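Metal transporter CNNM3 (Homo sapiens, PDB 6DFD) probably takes part in magnesium efflux across the membrane, with a cyclic nucleotide-binding homology domain that mediates dimerization. Local coordinates at residues Q54-L57 against S58-D62; V61-S65 against P66-S70; V87-E91 against S92-A96. The protein carries 6 engineered substitutions. All coordinates share one frame; numbering follows the deposited sequence.

Interaction 1. Residues Q54-L57 against S58-D62; sequences QRFL and SREVD
The last two turns of helix 47-60 and the residue that follows set Gln54 against Ser58, Phe56 against Glu60 and Leu57 against Val61, each pair four residues apart. Gln54 adds a side-chain link to the backbone bond: its NE2 donates to Ser58 OG at 2.9 Å, with the hydroxyl lying in the amide plane. CG anti to the backbone N (chi1 177°) and a bend at chi2 (-94°) swing the amide alongside Ser58; NE2 also donates to OE2 of Glu71 on helix 71-78. That same Glu71 oxygen forms a salt bridge with Arg55 NH1. In the cyclic nucleotide-binding homology domain this helix packs on the barrel: Leu57 touches Phe111 and Leu113 of strand 110-114, and the Phe56 ring meets Phe135 edge-to-face. Phe56 also takes part in a CH-pi contact, Glu60 CG lying 4.0 Å from the ring centroid, over one face and offset toward the rim; the two side chains cross at about a right angle. Leu57 and Val61 instead run alongside, Leu57 CD2 to Val61 CG2 at 3.8 Å. Val61 is the first residue to leave helical geometry, yet its N still donates to Leu57 O at 3.0 Å.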
loop_
_atom_site.group_PDB
_atom_site.type_symbol
_atom_site.label_atom_id
_atom_site.label_comp_id
_atom_site.label_asym_id
_atom_site.label_seq_id
_atom_site.Cartn_x
_atom_site.Cartn_y
_atom_site.Cartn_z
ATOM N N GLN A 54 14.890 -13.587 5.913
ATOM C CA GLN A 54 14.306 -14.768 6.548
ATOM C C GLN A 54 13.760 -14.430 7.925
ATOM O O GLN A 54 12.606 -14.749 8.232
ATOM C CB GLN A 54 15.340 -15.887 6.637
ATOM C CG GLN A 54 14.831 -17.127 7.357
ATOM C CD GLN A 54 15.192 -17.101 8.805
ATOM O OE1 GLN A 54 16.370 -17.113 9.154
ATOM N NE2 GLN A 54 14.187 -17.038 9.669
ATOM N N ARG A 55 14.561 -13.765 8.773
ATOM C CA ARG A 55 14.066 -13.411 10.104
ATOM C C ARG A 55 12.807 -12.563 10.005
ATOM O O ARG A 55 11.849 -12.743 10.769
ATOM C CB ARG A 55 15.120 -12.636 10.898
ATOM C CG ARG A 55 16.476 -13.283 11.039
ATOM C CD ARG A 55 16.390 -14.628 11.670
ATOM N NE ARG A 55 17.692 -15.055 12.174
ATOM C CZ ARG A 55 18.015 -16.320 12.409
ATOM N NH1 ARG A 55 17.135 -17.285 12.172
ATOM N NH2 ARG A 55 19.219 -16.622 12.879
ATOM N N PHE A 56 12.812 -11.598 9.089
ATOM C CA PHE A 56 11.658 -10.728 8.921
ATOM C C PHE A 56 10.418 -11.530 8.576
ATOM O O PHE A 56 9.372 -11.372 9.208
ATOM C CB PHE A 56 11.948 -9.705 7.823
ATOM C CG PHE A 56 10.787 -8.803 7.509
ATOM C CD1 PHE A 56 10.496 -7.723 8.315
ATOM C CD2 PHE A 56 9.998 -9.028 6.401
ATOM C CE1 PHE A 56 9.435 -6.877 8.016
ATOM C CE2 PHE A 56 8.932 -8.187 6.101
ATOM C CZ PHE A 56 8.659 -7.111 6.905
ATOM N N LEU A 57 10.510 -12.379 7.553
ATOM C CA LEU A 57 9.341 -13.138 7.132
ATOM C C LEU A 57 8.866 -14.058 8.245
ATOM O O LEU A 57 7.666 -14.144 8.516
ATOM C CB LEU A 57 9.653 -13.942 5.878
ATOM C CG LEU A 57 9.876 -13.139 4.597
ATOM C CD1 LEU A 57 10.255 -14.099 3.493
ATOM C CD2 LEU A 57 8.624 -12.356 4.227
ATOM N N SER A 58 9.798 -14.755 8.903
ATOM C CA SER A 58 9.413 -15.672 9.972
ATOM C C SER A 58 8.686 -14.948 11.092
ATOM O O SER A 58 7.809 -15.533 11.747
ATOM C CB SER A 58 10.649 -16.382 10.535
ATOM O OG SER A 58 11.292 -17.155 9.538
ATOM N N ARG A 59 9.038 -13.681 11.344
ATOM C CA ARG A 59 8.373 -12.957 12.423
ATOM C C ARG A 59 7.060 -12.326 11.973
ATOM O O ARG A 59 6.100 -12.287 12.742
ATOM C CB ARG A 59 9.291 -11.868 12.976
ATOM C CG ARG A 59 8.618 -10.939 13.981
ATOM C CD ARG A 59 8.531 -11.589 15.339
ATOM N NE ARG A 59 9.735 -11.248 16.075
ATOM C CZ ARG A 59 9.842 -10.234 16.925
ATOM N NH1 ARG A 59 8.801 -9.460 17.210
ATOM N NH2 ARG A 59 11.004 -10.004 17.502
ATOM N N GLU A 60 7.009 -11.795 10.755
ATOM C CA GLU A 60 5.964 -10.854 10.378
ATOM C C GLU A 60 4.862 -11.449 9.507
ATOM O O GLU A 60 3.763 -10.883 9.473
ATOM C CB GLU A 60 6.582 -9.659 9.638
ATOM C CG GLU A 60 7.568 -8.850 10.486
ATOM C CD GLU A 60 6.915 -8.185 11.688
ATOM O OE1 GLU A 60 7.574 -8.076 12.750
ATOM O OE2 GLU A 60 5.743 -7.769 11.566
ATOM N N VAL A 61 5.116 -12.553 8.799
ATOM C CA VAL A 61 4.181 -13.075 7.803
ATOM C C VAL A 61 3.745 -14.472 8.226
ATOM O O VAL A 61 4.575 -15.384 8.329
ATOM C CB VAL A 61 4.798 -13.091 6.397
ATOM C CG1 VAL A 61 3.745 -13.474 5.374
ATOM C CG2 VAL A 61 5.395 -11.729 6.071
ATOM N N ASP A 62 2.433 -14.642 8.433
ATOM C CA ASP A 62 1.910 -15.854 9.061
ATOM C C ASP A 62 2.214 -17.111 8.248
ATOM O O ASP A 62 2.517 -18.165 8.820
ATOM C CB ASP A 62 0.401 -15.718 9.276
ATOM C CG ASP A 62 0.056 -14.816 10.449
ATOM O OD1 ASP A 62 0.987 -14.256 11.069
ATOM O OD2 ASP A 62 -1.148 -14.669 10.756
#

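Interaction 2. Residues V61-S65 against P66-S70; sequences VDVFS and PLRMS. Engineered in segment 66-70: Met69 (natural residue Ile).
Arg68 folds back across the turn onto Asp62, Val63 and Ser65. Its CB lies 3.6 Å from Ser65 O. From CG to NE the chain is extended (chi2 176°), which carries CD to within 3.4 Å of Asp62 O; NE is almost as near, and that carbonyl oxygen lies over one face of the guanidinium. At the tip, NH1 comes against Val63 CA at 3.6 Å and also meets its CG1, so the charged end rests on backbone and methyl. Met69, an engineered selenomethionine (isoleucine in nature), turns its SE to the edge of the Phe64 ring, near the ring plane and 4.2 Å from CD1, in a Met-aromatic contact. A water donates to both Phe64 O and Met69 O, bridging the two carbonyls. Met69 also packs on helix 196-207, touching Tyr199 and Leu203. Ser65 draws the loop together: its O accepts from Arg68 N, which sits above the carbonyl plane, and from Met69 N at 2.9 Å, while its OG takes the N-H of Leu67 at 3.0 Å. Such a serine, accepting through both hydroxyl and carbonyl from the residues that follow, makes an ST motif, here in the loop joining helices 47-60 and 71-78.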
loop_
_atom_site.group_PDB
_atom_site.type_symbol
_atom_site.label_atom_id
_atom_site.label_comp_id
_atom_site.label_asym_id
_atom_site.label_seq_id
_atom_site.Cartn_x
_atom_site.Cartn_y
_atom_site.Cartn_z
ATOM N N VAL A 61 5.116 -12.553 8.799
ATOM C CA VAL A 61 4.181 -13.075 7.803
ATOM C C VAL A 61 3.745 -14.472 8.226
ATOM O O VAL A 61 4.575 -15.384 8.329
ATOM C CB VAL A 61 4.798 -13.091 6.397
ATOM C CG1 VAL A 61 3.745 -13.474 5.374
ATOM C CG2 VAL A 61 5.395 -11.729 6.071
ATOM N N ASP A 62 2.433 -14.642 8.433
ATOM C CA ASP A 62 1.910 -15.854 9.061
ATOM C C ASP A 62 2.214 -17.111 8.248
ATOM O O ASP A 62 2.517 -18.165 8.820
ATOM C CB ASP A 62 0.401 -15.718 9.276
ATOM C CG ASP A 62 0.056 -14.816 10.449
ATOM O OD1 ASP A 62 0.987 -14.256 11.069
ATOM O OD2 ASP A 62 -1.148 -14.669 10.756
ATOM N N VAL A 63 2.105 -17.041 6.919
ATOM C CA VAL A 63 2.372 -18.237 6.122
ATOM C C VAL A 63 3.825 -18.685 6.241
ATOM O O VAL A 63 4.145 -19.830 5.900
ATOM C CB VAL A 63 2.009 -18.016 4.637
ATOM C CG1 VAL A 63 0.531 -17.705 4.486
ATOM C CG2 VAL A 63 2.828 -16.907 4.041
ATOM N N PHE A 64 4.718 -17.818 6.714
ATOM C CA PHE A 64 6.118 -18.167 6.920
ATOM C C PHE A 64 6.468 -18.387 8.386
ATOM O O PHE A 64 7.655 -18.467 8.721
ATOM C CB PHE A 64 7.016 -17.084 6.331
ATOM C CG PHE A 64 6.980 -17.040 4.835
ATOM C CD1 PHE A 64 7.444 -18.115 4.095
ATOM C CD2 PHE A 64 6.468 -15.945 4.169
ATOM C CE1 PHE A 64 7.404 -18.099 2.725
ATOM C CE2 PHE A 64 6.426 -15.923 2.783
ATOM C CZ PHE A 64 6.898 -16.996 2.067
ATOM N N SER A 65 5.470 -18.475 9.262
ATOM C CA SER A 65 5.728 -18.718 10.677
ATOM C C SER A 65 6.542 -19.996 10.879
ATOM O O SER A 65 6.363 -20.980 10.153
ATOM C CB SER A 65 4.422 -18.840 11.456
ATOM O OG SER A 65 4.649 -19.551 12.659
ATOM N N PRO A 66 7.431 -20.019 11.881
ATOM C CA PRO A 66 8.185 -21.254 12.171
ATOM C C PRO A 66 7.306 -22.434 12.516
ATOM O O PRO A 66 7.795 -23.570 12.516
ATOM C CB PRO A 66 9.073 -20.850 13.359
ATOM C CG PRO A 66 9.276 -19.382 13.162
ATOM C CD PRO A 66 7.949 -18.879 12.654
ATOM N N LEU A 67 6.030 -22.208 12.833
ATOM C CA LEU A 67 5.117 -23.316 13.071
ATOM C C LEU A 67 4.746 -24.035 11.785
ATOM O O LEU A 67 4.309 -25.191 11.838
ATOM C CB LEU A 67 3.852 -22.807 13.758
ATOM C CG LEU A 67 4.087 -22.110 15.097
ATOM C CD1 LEU A 67 2.766 -21.622 15.663
ATOM C CD2 LEU A 67 4.774 -23.043 16.081
ATOM N N ARG A 68 4.891 -23.365 10.647
ATOM C CA ARG A 68 4.595 -23.906 9.328
ATOM C C ARG A 68 5.851 -24.262 8.549
ATOM O O ARG A 68 5.908 -25.319 7.916
ATOM C CB ARG A 68 3.781 -22.882 8.526
ATOM C CG ARG A 68 2.453 -22.530 9.179
ATOM C CD ARG A 68 1.695 -21.446 8.426
ATOM N NE ARG A 68 0.504 -21.042 9.169
ATOM C CZ ARG A 68 -0.521 -20.364 8.658
ATOM N NH1 ARG A 68 -0.528 -20.006 7.381
ATOM N NH2 ARG A 68 -1.552 -20.053 9.433
HETATM N N MSE A 69 6.857 -23.400 8.601
HETATM C CA MSE A 69 8.095 -23.581 7.858
HETATM C C MSE A 69 9.275 -23.273 8.752
HETATM O O MSE A 69 9.333 -22.197 9.338
HETATM C CB MSE A 69 8.136 -22.659 6.642
HETATM C CG MSE A 69 9.281 -22.981 5.711
HETATM SE SE MSE A 69 9.216 -21.920 4.159
HETATM C CE MSE A 69 7.481 -22.479 3.481
ATOM N N SER A 70 10.236 -24.183 8.837
ATOM C CA SER A 70 11.369 -23.944 9.713
ATOM C C SER A 70 12.204 -22.795 9.171
ATOM O O SER A 70 12.270 -22.558 7.962
ATOM C CB SER A 70 12.226 -25.202 9.868
ATOM O OG SER A 70 13.076 -25.406 8.758
HETATM O O HOH W 1 9.920 -19.595 9.455
#

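Interaction 3. Residues V87-E91 against S92-A96; sequences VRFDE and SNRLA
Phe89 and Arg94 meet across a type I beta turn, Asp90 to Asn93, in the surface loop between strands 84-87 and 100-102 of the beta-barrel. Their planes are 51° apart, and NH1 of Arg94 approaches the ring at its edge, in plane, 3.4 Å from Phe89 CE2, so the cation does not sit over the aromatic face. The ring itself stacks with His99. The extended Arg94 chain lays its guanidinium against the carbonyl of Glu91, whose O lies over one face at 3.7 Å from NE. Asp90 and Asn93 are turned more steeply, carboxylate against amide at 79°, their side chains coming closest at Asp90 OD2 and Asn93 CB. The turn is closed by Asn93 N donating to Asp90 O at 2.9 Å. A first torsion of -179° swings the Asp90 carboxylate away from its own N and over to Ser92, completing an Asx motif in which OD1 takes two donors from that residue. Replacing Asp90 with an alanine would probably leave the Ser92 N-H without this acceptor and its hydroxyl free to turn. The two bonds differ in approach: Ser92 N comes to OD1 from above the carboxylate plane at 2.9 Å, whereas Ser92 OG meets OD1 on the syn side at 2.6 Å.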
loop_
_atom_site.group_PDB
_atom_site.type_symbol
_atom_site.label_atom_id
_atom_site.label_comp_id
_atom_site.label_asym_id
_atom_site.label_seq_id
_atom_site.Cartn_x
_atom_site.Cartn_y
_atom_site.Cartn_z
ATOM N N VAL A 87 13.437 -6.529 -11.472
ATOM C CA VAL A 87 12.757 -5.812 -12.533
ATOM C C VAL A 87 13.733 -4.754 -13.001
ATOM O O VAL A 87 14.217 -3.950 -12.193
ATOM C CB VAL A 87 11.429 -5.195 -12.063
ATOM C CG1 VAL A 87 10.851 -4.267 -13.130
ATOM C CG2 VAL A 87 10.430 -6.296 -11.739
ATOM N N ARG A 88 14.068 -4.796 -14.283
ATOM C CA ARG A 88 14.866 -3.760 -14.918
ATOM C C ARG A 88 13.904 -2.680 -15.380
ATOM O O ARG A 88 13.065 -2.916 -16.257
ATOM C CB ARG A 88 15.658 -4.336 -16.084
ATOM C CG ARG A 88 16.577 -5.455 -15.673
ATOM C CD ARG A 88 17.675 -5.623 -16.694
ATOM N NE ARG A 88 18.493 -4.417 -16.783
ATOM C CZ ARG A 88 19.378 -4.185 -17.745
ATOM N NH1 ARG A 88 19.561 -5.079 -18.709
ATOM N NH2 ARG A 88 20.075 -3.056 -17.744
ATOM N N PHE A 89 13.999 -1.507 -14.774
ATOM C CA PHE A 89 13.021 -0.468 -15.027
ATOM C C PHE A 89 13.393 0.296 -16.295
ATOM O O PHE A 89 14.521 0.778 -16.436
ATOM C CB PHE A 89 12.934 0.473 -13.827
ATOM C CG PHE A 89 11.861 1.493 -13.956
ATOM C CD1 PHE A 89 10.539 1.133 -13.811
ATOM C CD2 PHE A 89 12.167 2.808 -14.245
ATOM C CE1 PHE A 89 9.538 2.072 -13.944
ATOM C CE2 PHE A 89 11.168 3.746 -14.379
ATOM C CZ PHE A 89 9.853 3.378 -14.225
ATOM N N ASP A 90 12.445 0.385 -17.222
ATOM C CA ASP A 90 12.639 1.057 -18.510
ATOM C C ASP A 90 12.041 2.453 -18.390
ATOM O O ASP A 90 10.830 2.639 -18.531
ATOM C CB ASP A 90 11.990 0.261 -19.639
ATOM C CG ASP A 90 12.186 0.901 -21.003
ATOM O OD1 ASP A 90 12.701 2.033 -21.080
ATOM O OD2 ASP A 90 11.811 0.254 -22.002
ATOM N N GLU A 91 12.892 3.442 -18.117
ATOM C CA GLU A 91 12.366 4.786 -17.920
ATOM C C GLU A 91 11.861 5.411 -19.212
ATOM O O GLU A 91 11.180 6.441 -19.150
ATOM C CB GLU A 91 13.417 5.683 -17.257
ATOM C CG GLU A 91 14.748 5.794 -17.979
ATOM C CD GLU A 91 15.871 6.244 -17.053
ATOM O OE1 GLU A 91 16.919 6.706 -17.557
ATOM O OE2 GLU A 91 15.701 6.143 -15.818
ATOM N N SER A 92 12.136 4.812 -20.369
ATOM C CA SER A 92 11.520 5.278 -21.605
ATOM C C SER A 92 10.157 4.639 -21.851
ATOM O O SER A 92 9.494 4.991 -22.827
ATOM C CB SER A 92 12.442 5.015 -22.803
ATOM O OG SER A 92 12.458 3.642 -23.150
ATOM N N ASN A 93 9.716 3.718 -20.978
ATOM C CA ASN A 93 8.393 3.102 -21.118
ATOM C C ASN A 93 7.937 2.671 -19.725
ATOM O O ASN A 93 8.000 1.496 -19.356
ATOM C CB ASN A 93 8.405 1.917 -22.084
ATOM C CG ASN A 93 7.027 1.308 -22.270
ATOM O OD1 ASN A 93 6.017 1.909 -21.894
ATOM N ND2 ASN A 93 6.980 0.111 -22.846
ATOM N N ARG A 94 7.443 3.643 -18.954
ATOM C CA ARG A 94 7.142 3.409 -17.545
ATOM C C ARG A 94 5.972 2.458 -17.342
ATOM O O ARG A 94 5.837 1.894 -16.257
ATOM C CB ARG A 94 6.870 4.745 -16.852
ATOM C CG ARG A 94 8.057 5.697 -16.976
ATOM C CD ARG A 94 7.848 7.047 -16.309
ATOM N NE ARG A 94 9.092 7.810 -16.398
ATOM C CZ ARG A 94 10.082 7.730 -15.515
ATOM N NH1 ARG A 94 9.970 6.939 -14.450
ATOM N NH2 ARG A 94 11.186 8.439 -15.691
ATOM N N LEU A 95 5.133 2.247 -18.354
ATOM C CA LEU A 95 4.012 1.328 -18.224
ATOM C C LEU A 95 4.284 -0.008 -18.908
ATOM O O LEU A 95 3.340 -0.740 -19.225
ATOM C CB LEU A 95 2.739 1.971 -18.774
ATOM C CG LEU A 95 2.313 3.289 -18.114
ATOM C CD1 LEU A 95 1.003 3.775 -18.708
ATOM C CD2 LEU A 95 2.183 3.159 -16.602
ATOM N N ALA A 96 5.554 -0.341 -19.137
ATOM C CA ALA A 96 5.899 -1.590 -19.801
ATOM C C ALA A 96 5.352 -2.779 -19.023
ATOM O O ALA A 96 5.261 -2.761 -17.793
ATOM C CB ALA A 96 7.415 -1.721 -19.943
#

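Interactions 1 and 2 form one continuous piece of chain, sharing Val61 and Asp62, with centres about 7 Å apart. Where the helix runs out, carbonyls of its final turn meet the following loop: Leu57 O packs on Phe64 CB at 3.7 Å and Ser58 O on Pro66 CD at 3.5 Å. Leu57 and Phe64 touch each other and both reach Phe111, so helix end and loop lean on the same strand of the barrel. Interaction 3 lies on the opposite side of the chain's centre, about 30 Å from interaction 1 and 34 Å from interaction 2 between centres, with nearest atoms about 17 and 18 Å away. There too the bonds are local, but they close a beta turn at the surface instead of a helix end and its following loop.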